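PDB 1WIW: glucose-6-phosphate isomerase like protein, which probably interconverts phosphorylated sugars, as a glucose-6-phosphate and mannose-6-phosphate isomerase of the PGI/PMI family. Local coordinates for residues K154-T159 and A242-T247; R173-A178 and A253-L258; E200-G205 and A228-I233; L216-L221 and E232-R237. All blocks are in the same frame, centred on the assembly; numbering follows the deposited sequence.

Contact 1 of 4, residues K154-T159 and A242-T247; sequences KFLAYT and AEVPAT
Leu156 on helix 152-160 and Ala242 on strand 240-244 mark where the two backbones come nearest, with CA atoms 7.8 Å apart. No hydrogen bond crosses this gap. The strand's main chain is committed to its neighbour, Ala242 pairing with Ala218 and Leu220, and Val244 with Leu220 and Gly222. Contact with the helix is therefore left to side chains, which together bury 101 Å².

Leu156 does the bridging. Its CG stands anti to the backbone N (chi1 -178°), which carries the branch out from the helix toward the strand and lets the two methyls diverge over it. CD1 comes down on CB of Ala242 at 3.8 Å, while CD2 reaches CG2 of Val244 in a looser contact of 4.2 Å. The two targets are two residues apart in an extended strand and so belong to the same face of the sheet; one forked leucine covers both. Val244 in turn leans on Val219 and Leu221 of the adjacent strand, which extends the apolar surface onto that strand. Glu243, between them, points to the other face, where it forms a salt bridge with Lys231 of helix 225-234.

With one helix over the Ala242 face and another reached from the Glu243 face, the geometry is that of the three-layer alpha-beta-alpha sandwich of SIS domains, here at strand 240-244, outermost in the parallel sheet of its chain.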
loop_
_atom_site.group_PDB
_atom_site.type_symbol
_atom_site.label_atom_id
_atom_site.label_comp_id
_atom_site.label_asym_id
_atom_site.label_seq_id
_atom_site.Cartn_x
_atom_site.Cartn_y
_atom_site.Cartn_z
ATOM N N LYS B 154 22.977 9.019 7.164
ATOM C CA LYS B 154 23.422 10.285 6.583
ATOM C C LYS B 154 23.768 10.051 5.119
ATOM O O LYS B 154 23.398 10.840 4.255
ATOM C CB LYS B 154 24.662 10.835 7.304
ATOM C CG LYS B 154 24.389 11.379 8.695
ATOM C CD LYS B 154 25.607 12.086 9.276
ATOM C CE LYS B 154 25.349 12.570 10.702
ATOM N NZ LYS B 154 26.569 13.179 11.314
ATOM N N PHE B 155 24.485 8.964 4.849
ATOM C CA PHE B 155 24.879 8.642 3.486
ATOM C C PHE B 155 23.654 8.457 2.593
ATOM O O PHE B 155 23.603 9.009 1.498
ATOM C CB PHE B 155 25.730 7.371 3.452
ATOM C CG PHE B 155 26.382 7.120 2.116
ATOM C CD1 PHE B 155 27.584 7.743 1.785
ATOM C CD2 PHE B 155 25.772 6.298 1.172
ATOM C CE1 PHE B 155 28.168 7.554 0.529
ATOM C CE2 PHE B 155 26.344 6.103 -0.088
ATOM C CZ PHE B 155 27.545 6.733 -0.409
ATOM N N LEU B 156 22.671 7.686 3.060
ATOM C CA LEU B 156 21.459 7.438 2.272
ATOM C C LEU B 156 20.644 8.715 2.066
ATOM O O LEU B 156 20.048 8.916 1.008
ATOM C CB LEU B 156 20.582 6.373 2.945
ATOM C CG LEU B 156 19.299 5.977 2.193
ATOM C CD1 LEU B 156 19.653 5.536 0.771
ATOM C CD2 LEU B 156 18.573 4.848 2.937
ATOM N N ALA B 157 20.622 9.578 3.076
ATOM C CA ALA B 157 19.877 10.826 2.985
ATOM C C ALA B 157 20.389 11.636 1.798
ATOM O O ALA B 157 19.608 12.186 1.023
ATOM C CB ALA B 157 20.018 11.623 4.292
ATOM N N TYR B 158 21.707 11.697 1.649
ATOM C CA TYR B 158 22.301 12.427 0.536
ATOM C C TYR B 158 21.876 11.818 -0.798
ATOM O O TYR B 158 21.642 12.535 -1.770
ATOM C CB TYR B 158 23.827 12.433 0.658
ATOM C CG TYR B 158 24.350 13.505 1.589
ATOM C CD1 TYR B 158 24.176 14.858 1.288
ATOM C CD2 TYR B 158 24.994 13.173 2.776
ATOM C CE1 TYR B 158 24.631 15.856 2.149
ATOM C CE2 TYR B 158 25.456 14.162 3.646
ATOM C CZ TYR B 158 25.267 15.502 3.324
ATOM O OH TYR B 158 25.703 16.484 4.180
ATOM N N THR B 159 21.769 10.495 -0.843
ATOM C CA THR B 159 21.354 9.798 -2.064
ATOM C C THR B 159 19.888 10.086 -2.414
ATOM O O THR B 159 19.509 10.124 -3.592
ATOM C CB THR B 159 21.515 8.271 -1.913
ATOM O OG1 THR B 159 22.891 7.955 -1.664
ATOM C CG2 THR B 159 21.045 7.556 -3.178
ATOM N N ALA B 242 19.750 1.788 -3.926
ATOM C CA ALA B 242 20.394 1.501 -2.650
ATOM C C ALA B 242 19.882 0.194 -2.051
ATOM O O ALA B 242 18.682 -0.075 -2.056
ATOM C CB ALA B 242 20.141 2.644 -1.675
ATOM N N GLU B 243 20.798 -0.625 -1.551
ATOM C CA GLU B 243 20.426 -1.882 -0.910
ATOM C C GLU B 243 20.661 -1.668 0.581
ATOM O O GLU B 243 21.796 -1.491 1.010
ATOM C CB GLU B 243 21.301 -3.034 -1.411
ATOM C CG GLU B 243 21.238 -3.258 -2.914
ATOM C CD GLU B 243 22.185 -4.352 -3.378
ATOM O OE1 GLU B 243 21.960 -5.530 -3.026
ATOM O OE2 GLU B 243 23.160 -4.030 -4.087
ATOM N N VAL B 244 19.588 -1.661 1.367
ATOM C CA VAL B 244 19.722 -1.452 2.805
ATOM C C VAL B 244 19.748 -2.789 3.532
ATOM O O VAL B 244 18.778 -3.545 3.495
ATOM C CB VAL B 244 18.552 -0.608 3.374
ATOM C CG1 VAL B 244 18.823 -0.271 4.839
ATOM C CG2 VAL B 244 18.363 0.661 2.548
ATOM N N PRO B 245 20.865 -3.102 4.202
ATOM C CA PRO B 245 20.953 -4.373 4.924
ATOM C C PRO B 245 20.134 -4.318 6.210
ATOM O O PRO B 245 19.980 -3.255 6.809
ATOM C CB PRO B 245 22.451 -4.516 5.181
ATOM C CG PRO B 245 22.878 -3.106 5.383
ATOM C CD PRO B 245 22.139 -2.362 4.279
ATOM N N ALA B 246 19.606 -5.462 6.629
ATOM C CA ALA B 246 18.797 -5.518 7.835
ATOM C C ALA B 246 19.507 -6.203 8.991
ATOM O O ALA B 246 19.801 -7.400 8.937
ATOM C CB ALA B 246 17.489 -6.230 7.552
ATOM N N THR B 247 19.775 -5.431 10.038
ATOM C CA THR B 247 20.422 -5.946 11.233
ATOM C C THR B 247 19.388 -6.767 12.003
ATOM O O THR B 247 18.195 -6.467 11.950
ATOM C CB THR B 247 20.910 -4.782 12.115
ATOM O OG1 THR B 247 21.842 -3.990 11.368
ATOM C CG2 THR B 247 21.586 -5.301 13.388
#

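Contact 2 of 4, residues R173-A178 and A253-L258; sequences RPLEGA and AQVMAL
Leu175 of helix 174-185 and Leu258 of helix 251-272 meet inside the SIS fold, just past the C-terminal end of strand 216-221. Both also touch Leu221, the last residue of that strand, and Leu258 touches the glycine-rich turn that follows it, a sequence pattern resembling the GxGxxA of Rossmann-type folds. Proteins of this clan commonly bind sugar phosphates at such strand ends, though no residue here is known to do so. The contact buries 141 Å², and all three residues that make it are buried.

The backbones come nearest at Leu175 and Val255, whose CA atoms are 7.0 Å apart. Leu175 fills the space between, with CG anti to its main-chain nitrogen (chi1 172°). CD1 takes the Val255 side, 4.2 Å from CG1 of that residue and 4.1 Å from its carbonyl O, while CD2 turns to Leu258. Helix 48-54 joins the group from the N-terminal part of the chain: Phe49 packs on Leu175, and Leu53 on Val255. The contact thus lies at the junction of the two halves of the protein.

A polar pair lies beside this, near the start of segment 173-178. Arg173 NE forms a salt bridge with Glu176 OE1 at 2.7 Å, met on the syn side but 34° out of the carboxylate plane. Ser169 N gives OE1 a second donor, and the other guanidinium nitrogens reach the carbonyls of Pro195 and Pro196.

Between the helices the leucine side chains cross at about a right angle, placing Leu175 CD2 3.6 Å from Leu258 CD1 and 3.8 Å from Leu258 CB.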
loop_
_atom_site.group_PDB
_atom_site.type_symbol
_atom_site.label_atom_id
_atom_site.label_comp_id
_atom_site.label_asym_id
_atom_site.label_seq_id
_atom_site.Cartn_x
_atom_site.Cartn_y
_atom_site.Cartn_z
ATOM N N ARG B 173 6.243 -6.887 3.157
ATOM C CA ARG B 173 5.715 -5.804 2.334
ATOM C C ARG B 173 5.147 -4.602 3.087
ATOM O O ARG B 173 5.316 -3.465 2.647
ATOM C CB ARG B 173 4.675 -6.354 1.348
ATOM C CG ARG B 173 5.241 -7.358 0.334
ATOM C CD ARG B 173 6.377 -6.762 -0.499
ATOM N NE ARG B 173 5.964 -5.540 -1.182
ATOM C CZ ARG B 173 5.238 -5.501 -2.294
ATOM N NH1 ARG B 173 4.906 -4.330 -2.827
ATOM N NH2 ARG B 173 4.864 -6.630 -2.890
ATOM N N PRO B 174 4.467 -4.826 4.226
ATOM C CA PRO B 174 3.923 -3.668 4.948
ATOM C C PRO B 174 4.982 -2.676 5.440
ATOM O O PRO B 174 4.652 -1.548 5.808
ATOM C CB PRO B 174 3.141 -4.310 6.089
ATOM C CG PRO B 174 2.654 -5.589 5.473
ATOM C CD PRO B 174 3.898 -6.080 4.755
ATOM N N LEU B 175 6.250 -3.087 5.446
ATOM C CA LEU B 175 7.317 -2.193 5.891
ATOM C C LEU B 175 7.410 -0.971 4.970
ATOM O O LEU B 175 7.643 0.146 5.435
ATOM C CB LEU B 175 8.668 -2.919 5.921
ATOM C CG LEU B 175 9.901 -2.033 6.195
ATOM C CD1 LEU B 175 9.761 -1.335 7.546
ATOM C CD2 LEU B 175 11.171 -2.885 6.163
ATOM N N GLU B 176 7.222 -1.189 3.669
ATOM C CA GLU B 176 7.288 -0.109 2.676
ATOM C C GLU B 176 6.365 1.044 3.056
ATOM O O GLU B 176 6.764 2.212 3.039
ATOM C CB GLU B 176 6.886 -0.641 1.296
ATOM C CG GLU B 176 7.783 -1.753 0.793
ATOM C CD GLU B 176 7.127 -2.607 -0.274
ATOM O OE1 GLU B 176 7.773 -3.567 -0.728
ATOM O OE2 GLU B 176 5.971 -2.323 -0.653
ATOM N N GLY B 177 5.125 0.701 3.389
ATOM C CA GLY B 177 4.151 1.702 3.777
ATOM C C GLY B 177 4.573 2.444 5.030
ATOM O O GLY B 177 4.407 3.657 5.117
ATOM N N ALA B 178 5.127 1.723 6.000
ATOM C CA ALA B 178 5.563 2.351 7.241
ATOM C C ALA B 178 6.726 3.316 6.990
ATOM O O ALA B 178 6.811 4.373 7.623
ATOM C CB ALA B 178 5.977 1.281 8.256
ATOM N N ALA B 253 12.966 -8.740 14.037
ATOM C CA ALA B 253 14.023 -7.817 14.447
ATOM C C ALA B 253 14.566 -7.073 13.230
ATOM O O ALA B 253 14.786 -5.865 13.273
ATOM C CB ALA B 253 15.152 -8.581 15.137
ATOM N N GLN B 254 14.776 -7.804 12.140
ATOM C CA GLN B 254 15.279 -7.215 10.907
ATOM C C GLN B 254 14.338 -6.123 10.388
ATOM O O GLN B 254 14.785 -5.053 9.954
ATOM C CB GLN B 254 15.460 -8.304 9.839
ATOM C CG GLN B 254 16.608 -9.270 10.134
ATOM C CD GLN B 254 16.831 -10.271 9.015
ATOM O OE1 GLN B 254 15.965 -11.090 8.719
ATOM N NE2 GLN B 254 17.994 -10.202 8.381
ATOM N N VAL B 255 13.037 -6.386 10.434
ATOM C CA VAL B 255 12.064 -5.400 9.970
ATOM C C VAL B 255 12.175 -4.116 10.789
ATOM O O VAL B 255 12.272 -3.024 10.241
ATOM C CB VAL B 255 10.618 -5.947 10.065
ATOM C CG1 VAL B 255 9.602 -4.803 9.924
ATOM C CG2 VAL B 255 10.385 -6.981 8.963
HETATM N N MSE B 256 12.176 -4.255 12.109
HETATM C CA MSE B 256 12.263 -3.101 12.992
HETATM C C MSE B 256 13.599 -2.362 12.840
HETATM O O MSE B 256 13.648 -1.130 12.930
HETATM C CB MSE B 256 12.039 -3.554 14.434
HETATM C CG MSE B 256 10.971 -2.766 15.190
HETATM SE SE MSE B 256 9.319 -2.432 14.209
HETATM C CE MSE B 256 8.744 -4.263 13.971
ATOM N N ALA B 257 14.680 -3.103 12.604
ATOM C CA ALA B 257 15.993 -2.488 12.415
ATOM C C ALA B 257 15.973 -1.659 11.137
ATOM O O ALA B 257 16.530 -0.564 11.092
ATOM C CB ALA B 257 17.083 -3.559 12.329
ATOM N N LEU B 258 15.334 -2.184 10.096
ATOM C CA LEU B 258 15.234 -1.457 8.832
ATOM C C LEU B 258 14.408 -0.200 9.078
ATOM O O LEU B 258 14.788 0.894 8.674
ATOM C CB LEU B 258 14.558 -2.320 7.760
ATOM C CG LEU B 258 15.394 -3.437 7.124
ATOM C CD1 LEU B 258 14.489 -4.364 6.329
ATOM C CD2 LEU B 258 16.477 -2.840 6.228
#

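Contact 3 of 4, residues E200-G205 and A228-I233; sequences EFFLVG and ALAKEI
Ile233 supplies most of the contact from helix 225-234, and its two branches take separate targets on helix 198-204. CG2 lies 3.7 Å from Phe202 CB and close to that residue's carbonyl carbon. CD1 reaches across Leu203, 3.7 Å from its CG and 3.8 Å from its CD2, the two aliphatic chains crossing at about a right angle. The division follows from chi1 of -66°, which sets CG1 anti to the carbonyl carbon and CG2 anti to the main-chain nitrogen. One helical turn earlier, Ala230 CB approaches Phe202 CE1 obliquely at 4.0 Å.

The segments run nearly parallel, their axes 9.8 Å apart at closest approach and inclined by 7°. The helical repeat brings Ala230 and Ile233 to the same side, and the near-parallel axes let both meet helix 198-204; 203 Å² is buried. With an alanine here in place of Ile233, CG1, CG2 and CD1 would be absent, which would probably open a gap between the helices and leave Leu203 without its main partner across them.

Further out, the Phe202 ring is set by an edge-to-face contact with Tyr168 and by Leu166, both on strand 164-168. The second subunit also reaches helix 198-204: its Leu74 N donates to Glu200 OE2, and its Leu74 packs on Leu203.

The two helices lie side by side in one helical layer of the alpha-beta-alpha SIS fold, over strands 164-168 and 216-221. No hydrogen bond joins the segments, so they are paired by shape and apolar burial.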
loop_
_atom_site.group_PDB
_atom_site.type_symbol
_atom_site.label_atom_id
_atom_site.label_comp_id
_atom_site.label_asym_id
_atom_site.label_seq_id
_atom_site.Cartn_x
_atom_site.Cartn_y
_atom_site.Cartn_z
ATOM N N GLU B 200 6.595 -7.191 -11.362
ATOM C CA GLU B 200 5.960 -6.923 -12.652
ATOM C C GLU B 200 5.933 -5.406 -12.854
ATOM O O GLU B 200 6.175 -4.904 -13.951
ATOM C CB GLU B 200 4.531 -7.480 -12.669
ATOM C CG GLU B 200 4.454 -8.995 -12.498
ATOM C CD GLU B 200 4.871 -9.756 -13.745
ATOM O OE1 GLU B 200 5.501 -9.148 -14.639
ATOM O OE2 GLU B 200 4.574 -10.969 -13.828
ATOM N N PHE B 201 5.638 -4.694 -11.770
ATOM C CA PHE B 201 5.572 -3.241 -11.767
ATOM C C PHE B 201 6.917 -2.640 -12.192
ATOM O O PHE B 201 6.973 -1.733 -13.034
ATOM C CB PHE B 201 5.198 -2.773 -10.356
ATOM C CG PHE B 201 5.217 -1.283 -10.173
ATOM C CD1 PHE B 201 4.198 -0.488 -10.686
ATOM C CD2 PHE B 201 6.245 -0.675 -9.461
ATOM C CE1 PHE B 201 4.199 0.893 -10.489
ATOM C CE2 PHE B 201 6.258 0.705 -9.258
ATOM C CZ PHE B 201 5.230 1.488 -9.775
ATOM N N PHE B 202 7.999 -3.153 -11.612
ATOM C CA PHE B 202 9.336 -2.660 -11.927
ATOM C C PHE B 202 9.669 -2.842 -13.409
ATOM O O PHE B 202 10.325 -2.001 -14.012
ATOM C CB PHE B 202 10.378 -3.396 -11.082
ATOM C CG PHE B 202 10.210 -3.207 -9.595
ATOM C CD1 PHE B 202 10.728 -4.144 -8.707
ATOM C CD2 PHE B 202 9.559 -2.086 -9.083
ATOM C CE1 PHE B 202 10.602 -3.971 -7.323
ATOM C CE2 PHE B 202 9.427 -1.901 -7.702
ATOM C CZ PHE B 202 9.951 -2.848 -6.820
ATOM N N LEU B 203 9.205 -3.949 -13.980
ATOM C CA LEU B 203 9.454 -4.286 -15.379
ATOM C C LEU B 203 8.756 -3.424 -16.420
ATOM O O LEU B 203 9.368 -3.043 -17.414
ATOM C CB LEU B 203 9.070 -5.745 -15.640
ATOM C CG LEU B 203 9.986 -6.850 -15.119
ATOM C CD1 LEU B 203 9.277 -8.188 -15.211
ATOM C CD2 LEU B 203 11.279 -6.868 -15.933
ATOM N N VAL B 204 7.484 -3.109 -16.200
ATOM C CA VAL B 204 6.730 -2.333 -17.184
ATOM C C VAL B 204 6.402 -0.882 -16.855
ATOM O O VAL B 204 6.291 -0.050 -17.758
ATOM C CB VAL B 204 5.404 -3.048 -17.533
ATOM C CG1 VAL B 204 5.693 -4.372 -18.225
ATOM C CG2 VAL B 204 4.594 -3.284 -16.272
ATOM N N GLY B 205 6.255 -0.565 -15.574
ATOM C CA GLY B 205 5.899 0.792 -15.203
ATOM C C GLY B 205 6.993 1.831 -15.033
ATOM O O GLY B 205 6.687 3.007 -14.838
ATOM N N ALA B 228 17.018 -9.585 -4.853
ATOM C CA ALA B 228 18.073 -9.743 -5.844
ATOM C C ALA B 228 17.508 -9.592 -7.255
ATOM O O ALA B 228 18.135 -8.984 -8.122
ATOM C CB ALA B 228 18.736 -11.103 -5.688
ATOM N N LEU B 229 16.326 -10.160 -7.476
ATOM C CA LEU B 229 15.660 -10.082 -8.773
ATOM C C LEU B 229 15.296 -8.624 -9.011
ATOM O O LEU B 229 15.479 -8.094 -10.108
ATOM C CB LEU B 229 14.395 -10.946 -8.770
ATOM C CG LEU B 229 14.623 -12.448 -8.579
ATOM C CD1 LEU B 229 13.302 -13.165 -8.321
ATOM C CD2 LEU B 229 15.315 -13.006 -9.820
ATOM N N ALA B 230 14.792 -7.980 -7.962
ATOM C CA ALA B 230 14.409 -6.577 -8.029
ATOM C C ALA B 230 15.602 -5.734 -8.465
ATOM O O ALA B 230 15.470 -4.829 -9.291
ATOM C CB ALA B 230 13.907 -6.108 -6.667
ATOM N N LYS B 231 16.771 -6.040 -7.915
ATOM C CA LYS B 231 17.980 -5.302 -8.254
ATOM C C LYS B 231 18.327 -5.443 -9.732
ATOM O O LYS B 231 18.627 -4.451 -10.401
ATOM C CB LYS B 231 19.157 -5.778 -7.398
ATOM C CG LYS B 231 20.483 -5.104 -7.731
ATOM C CD LYS B 231 21.579 -5.574 -6.794
ATOM C CE LYS B 231 22.903 -4.879 -7.077
ATOM N NZ LYS B 231 23.961 -5.323 -6.120
ATOM N N GLU B 232 18.281 -6.668 -10.245
ATOM C CA GLU B 232 18.601 -6.895 -11.654
ATOM C C GLU B 232 17.669 -6.106 -12.575
ATOM O O GLU B 232 18.086 -5.610 -13.621
ATOM C CB GLU B 232 18.522 -8.387 -11.992
ATOM C CG GLU B 232 18.844 -8.696 -13.454
ATOM C CD GLU B 232 18.974 -10.187 -13.734
ATOM O OE1 GLU B 232 19.933 -10.812 -13.224
ATOM O OE2 GLU B 232 18.115 -10.732 -14.461
ATOM N N ILE B 233 16.410 -5.975 -12.180
ATOM C CA ILE B 233 15.442 -5.243 -12.987
ATOM C C ILE B 233 15.602 -3.721 -12.886
ATOM O O ILE B 233 15.699 -3.026 -13.900
ATOM C CB ILE B 233 13.997 -5.633 -12.586
ATOM C CG1 ILE B 233 13.746 -7.100 -12.955
ATOM C CG2 ILE B 233 12.987 -4.712 -13.273
ATOM C CD1 ILE B 233 12.440 -7.662 -12.435
#

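Contact 4 of 4, residues L216-L221 and E232-R237; sequences LAAVLL and EILESR
Arg237 NH1 donates a short hydrogen bond of 2.6 Å to Ile233 O, one residue before Leu234, the side chain that meets Ala218 and Leu220 across the contact. The carbonyl oxygen lies in the guanidinium plane, at the edge of the group, but the bond is somewhat bent, with an N-H...O angle of 143°. From the carbonyl's side the donor is tilted 22° out of plane. Arg237 N also bonds to Leu234 O, at 2.9 Å, so one residue ties back to two successive carbonyls of the last part of helix 225-234.

Leu234 projects from this held segment onto strand 216-221. A single methyl does the touching: CD1 is 3.7 Å from Ala218 CB and 3.9 Å from Leu220 CD2. With CG anti to the carbonyl carbon (chi1 -59°), Leu234 reaches toward the strand, its side chain sliding past Leu220 in the opposite direction. Ala218, with only its CB, lets the helix come near, the closest CA pair being Ala218 and Leu234 at 7.3 Å.

Phe202 and Leu206 pack on Leu234 too, while Val219 points to the other face and meets Met262 of helix 251-272.

Strand, helix and the following strand 240-244 form a beta-alpha-beta unit, and this contact seats its helix on its first strand. The chemistry divides cleanly: apolar carbon fills the helix-sheet interface, and the hydrogen bonds of Arg237 are likely to steady the chain as it leaves for the next strand.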
loop_
_atom_site.group_PDB
_atom_site.type_symbol
_atom_site.label_atom_id
_atom_site.label_comp_id
_atom_site.label_asym_id
_atom_site.label_seq_id
_atom_site.Cartn_x
_atom_site.Cartn_y
_atom_site.Cartn_z
ATOM N N LEU B 216 13.887 8.753 -9.883
ATOM C CA LEU B 216 13.659 7.717 -8.881
ATOM C C LEU B 216 14.920 7.215 -8.181
ATOM O O LEU B 216 16.005 7.180 -8.759
ATOM C CB LEU B 216 12.939 6.530 -9.519
ATOM C CG LEU B 216 11.489 6.743 -9.956
ATOM C CD1 LEU B 216 11.043 5.578 -10.819
ATOM C CD2 LEU B 216 10.592 6.879 -8.728
ATOM N N ALA B 217 14.756 6.830 -6.923
ATOM C CA ALA B 217 15.838 6.278 -6.121
ATOM C C ALA B 217 15.260 4.999 -5.524
ATOM O O ALA B 217 14.452 5.043 -4.593
ATOM C CB ALA B 217 16.233 7.245 -5.011
ATOM N N ALA B 218 15.646 3.859 -6.077
ATOM C CA ALA B 218 15.146 2.593 -5.572
ATOM C C ALA B 218 15.842 2.266 -4.259
ATOM O O ALA B 218 17.064 2.382 -4.150
ATOM C CB ALA B 218 15.389 1.490 -6.586
ATOM N N VAL B 219 15.059 1.881 -3.258
ATOM C CA VAL B 219 15.621 1.529 -1.957
ATOM C C VAL B 219 15.136 0.136 -1.599
ATOM O O VAL B 219 13.987 -0.044 -1.197
ATOM C CB VAL B 219 15.174 2.517 -0.858
ATOM C CG1 VAL B 219 15.828 2.153 0.463
ATOM C CG2 VAL B 219 15.546 3.936 -1.253
ATOM N N LEU B 220 16.007 -0.853 -1.768
ATOM C CA LEU B 220 15.643 -2.231 -1.464
ATOM C C LEU B 220 15.917 -2.494 0.015
ATOM O O LEU B 220 17.059 -2.459 0.464
ATOM C CB LEU B 220 16.440 -3.192 -2.351
ATOM C CG LEU B 220 16.399 -2.850 -3.847
ATOM C CD1 LEU B 220 17.169 -3.889 -4.643
ATOM C CD2 LEU B 220 14.953 -2.779 -4.326
ATOM N N LEU B 221 14.852 -2.743 0.764
ATOM C CA LEU B 221 14.953 -2.979 2.195
ATOM C C LEU B 221 15.061 -4.451 2.592
ATOM O O LEU B 221 14.099 -5.209 2.467
ATOM C CB LEU B 221 13.735 -2.355 2.892
ATOM C CG LEU B 221 13.593 -0.843 2.716
ATOM C CD1 LEU B 221 12.214 -0.389 3.157
ATOM C CD2 LEU B 221 14.682 -0.156 3.524
ATOM N N GLU B 232 18.281 -6.668 -10.245
ATOM C CA GLU B 232 18.601 -6.895 -11.654
ATOM C C GLU B 232 17.669 -6.106 -12.575
ATOM O O GLU B 232 18.086 -5.610 -13.621
ATOM C CB GLU B 232 18.522 -8.387 -11.992
ATOM C CG GLU B 232 18.844 -8.696 -13.454
ATOM C CD GLU B 232 18.974 -10.187 -13.734
ATOM O OE1 GLU B 232 19.933 -10.812 -13.224
ATOM O OE2 GLU B 232 18.115 -10.732 -14.461
ATOM N N ILE B 233 16.410 -5.975 -12.180
ATOM C CA ILE B 233 15.442 -5.243 -12.987
ATOM C C ILE B 233 15.602 -3.721 -12.886
ATOM O O ILE B 233 15.699 -3.026 -13.900
ATOM C CB ILE B 233 13.997 -5.633 -12.586
ATOM C CG1 ILE B 233 13.746 -7.100 -12.955
ATOM C CG2 ILE B 233 12.987 -4.712 -13.273
ATOM C CD1 ILE B 233 12.440 -7.662 -12.435
ATOM N N LEU B 234 15.650 -3.211 -11.659
ATOM C CA LEU B 234 15.760 -1.771 -11.421
ATOM C C LEU B 234 17.100 -1.140 -11.784
ATOM O O LEU B 234 17.170 0.047 -12.100
ATOM C CB LEU B 234 15.453 -1.471 -9.952
ATOM C CG LEU B 234 14.068 -1.885 -9.455
ATOM C CD1 LEU B 234 13.971 -1.674 -7.957
ATOM C CD2 LEU B 234 13.014 -1.074 -10.171
ATOM N N GLU B 235 18.159 -1.936 -11.737
ATOM C CA GLU B 235 19.503 -1.450 -12.022
ATOM C C GLU B 235 19.580 -0.534 -13.249
ATOM O O GLU B 235 20.119 0.571 -13.184
ATOM C CB GLU B 235 20.443 -2.645 -12.194
ATOM C CG GLU B 235 21.868 -2.378 -11.763
ATOM C CD GLU B 235 22.739 -3.616 -11.849
ATOM O OE1 GLU B 235 22.433 -4.611 -11.156
ATOM O OE2 GLU B 235 23.728 -3.597 -12.614
ATOM N N SER B 236 19.026 -0.998 -14.362
ATOM C CA SER B 236 19.042 -0.240 -15.608
ATOM C C SER B 236 17.882 0.738 -15.759
ATOM O O SER B 236 17.889 1.580 -16.661
ATOM C CB SER B 236 19.007 -1.212 -16.784
ATOM O OG SER B 236 17.874 -2.061 -16.679
ATOM N N ARG B 237 16.892 0.641 -14.877
ATOM C CA ARG B 237 15.716 1.494 -14.986
ATOM C C ARG B 237 15.596 2.714 -14.074
ATOM O O ARG B 237 14.793 3.602 -14.353
ATOM C CB ARG B 237 14.461 0.622 -14.857
ATOM C CG ARG B 237 14.364 -0.464 -15.935
ATOM C CD ARG B 237 13.120 -1.330 -15.760
ATOM N NE ARG B 237 12.933 -2.273 -16.863
ATOM C CZ ARG B 237 13.678 -3.356 -17.073
ATOM N NH1 ARG B 237 14.680 -3.658 -16.258
ATOM N NH2 ARG B 237 13.419 -4.143 -18.106
#

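Overall arrangement
All four contacts lie in the C-terminal SIS domain. Their first segments follow the chain in the order 1, 2, 3, 4; contacts 1 and 2 interleave, and contacts 3 and 4 nest inside both. Contacts 3 and 4 are nearest, centres about 7 Å apart, sharing Ile233 and helix 225-234. Contact 4 joins contact 1, centres about 13 Å away, through neighbouring strands 216-221 and 240-244 of one parallel sheet, so helices are seated on both faces. Contact 2, about 14 Å from contact 1 between centres, lies toward the strands' C-terminal ends. Together they stack the domain's layers from the dimer-facing helix 198-204 to its junction with the N-terminal half.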